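Local coordinates for protein transcriptional regulator, LacI family (Lactobacillus brevis, PDB 3JY6) that probably binds cis-regulatory DNA as a LacI-family transcription factor, here represented by its periplasmic-binding-protein-like effector region, at the interface of chains A and B. Residues are numbered along the deposited sequence; one frame, centred on the assembly and turned at random. Chains: chain A/B, Transcriptional regulator, LacI family.

The interface of chains A and B. Residues chain A 43, 51, 54-55, 58; chain B 30, 34, 39, 41.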
# COMPACT_ATOMS: atom_id res chain seq x y z
N PHE A 43 -10.94 6.94 3.92
CA PHE A 43 -10.53 8.34 3.88
C PHE A 43 -9.05 8.35 4.26
O PHE A 43 -8.63 7.64 5.18
CB PHE A 43 -11.32 9.16 4.91
CG PHE A 43 -12.76 9.40 4.54
CD1 PHE A 43 -13.13 10.52 3.80
CD2 PHE A 43 -13.74 8.48 4.89
CE1 PHE A 43 -14.46 10.73 3.43
CE2 PHE A 43 -15.07 8.67 4.52
CZ PHE A 43 -15.43 9.80 3.78
N ARG A 51 -5.98 18.15 7.46
CA ARG A 51 -6.68 17.43 6.41
C ARG A 51 -7.76 16.59 7.08
O ARG A 51 -8.91 16.55 6.65
CB ARG A 51 -5.70 16.53 5.65
CG ARG A 51 -6.33 15.69 4.55
CD ARG A 51 -7.11 16.53 3.54
NE ARG A 51 -7.69 15.70 2.49
CZ ARG A 51 -8.62 16.11 1.63
NH1 ARG A 51 -9.09 17.35 1.69
NH2 ARG A 51 -9.08 15.26 0.72
N THR A 54 -11.04 18.43 8.00
CA THR A 54 -11.99 18.68 6.93
C THR A 54 -12.66 17.38 6.53
O THR A 54 -13.82 17.38 6.12
CB THR A 54 -11.35 19.38 5.70
OG1 THR A 54 -11.27 18.46 4.60
CG2 THR A 54 -9.99 19.94 6.06
N LEU A 55 -11.96 16.25 6.66
CA LEU A 55 -12.58 14.97 6.32
C LEU A 55 -13.70 14.70 7.33
O LEU A 55 -14.81 14.29 6.96
CB LEU A 55 -11.54 13.84 6.35
CG LEU A 55 -10.46 13.87 5.26
CD1 LEU A 55 -9.55 12.64 5.40
CD2 LEU A 55 -11.11 13.88 3.88
N ALA A 58 -16.71 16.68 6.73
CA ALA A 58 -17.43 16.15 5.58
C ALA A 58 -18.21 14.91 6.01
O ALA A 58 -19.36 14.71 5.62
CB ALA A 58 -16.44 15.78 4.47
N SER B 30 -7.18 13.13 -5.01
CA SER B 30 -7.40 13.95 -3.83
C SER B 30 -6.77 15.31 -3.91
O SER B 30 -7.43 16.32 -3.66
CB SER B 30 -6.87 13.24 -2.58
OG SER B 30 -7.62 12.08 -2.32
N GLU B 34 -9.11 18.63 -3.99
CA GLU B 34 -9.06 19.54 -2.84
C GLU B 34 -8.98 21.02 -3.26
O GLU B 34 -9.33 21.92 -2.50
CB GLU B 34 -7.86 19.19 -1.93
CG GLU B 34 -8.10 19.55 -0.47
CD GLU B 34 -6.83 19.94 0.28
OE1 GLU B 34 -5.94 19.08 0.46
OE2 GLU B 34 -6.72 21.12 0.69
N ILE B 39 -14.06 16.27 -2.21
CA ILE B 39 -13.35 15.24 -1.44
C ILE B 39 -13.37 13.85 -2.06
O ILE B 39 -14.42 13.33 -2.46
CB ILE B 39 -13.92 15.14 0.00
CG1 ILE B 39 -13.63 16.44 0.75
CG2 ILE B 39 -13.26 13.98 0.77
CD1 ILE B 39 -14.25 16.49 2.09
N VAL B 41 -13.06 9.80 -2.08
CA VAL B 41 -13.39 8.67 -1.21
C VAL B 41 -12.92 7.38 -1.90
O VAL B 41 -13.17 7.16 -3.09
CB VAL B 41 -14.91 8.66 -0.95
CG1 VAL B 41 -15.43 7.26 -0.89
CG2 VAL B 41 -15.19 9.40 0.33
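B:Ile39, at the start of strand 39-44, points its side chain at helix 49-60 of chain A. Its CG1 lies anti to the carbonyl carbon (chi1 -65°), and the branch runs on extended to CD1. This methyl meets the CB of A:Ala58 at 3.3 Å, a snug methyl-to-methyl contact. The other branch, CG2, lies 3.8 Å from CD2 of A:Leu55, and the two side chains meet at a slant. One isoleucine thus touches the helix with both branches. Further along the same strand, B:Val41 puts CG2 against the CE1 and CZ end of the A:Phe43 ring, 3.4 Å from CE1. This packing is strand to strand, since A:Phe43 lies in strand 39-44 of its own chain.

The polar flank is formed by A:Arg51 and B:Glu34, which meet tip to tip. The arginine CG is anti to the backbone N (chi1 178°), and the chain bends at chi2. A:Leu55 CD2 lies 3.9 Å above the guanidinium plane, over the border of the group rather than its centre. B:Glu34 is also bent at chi2, and its carboxylate is turned 21° from the guanidinium. NH1 of A:Arg51 and OE1 of B:Glu34 form a salt bridge at 3.8 Å, too long for a hydrogen bond. NH1 also lies 3.2 Å from the glutamate CG. An alanine in place of A:Arg51 would remove the guanidinium, and would probably weaken this flank by losing the salt bridge to B:Glu34 and the contact with its CG.

The patch and its symmetry twin help join the two chains into a two-fold dimer. LacI-family regulators commonly dimerise through this region, so the pairing is likely to be biological.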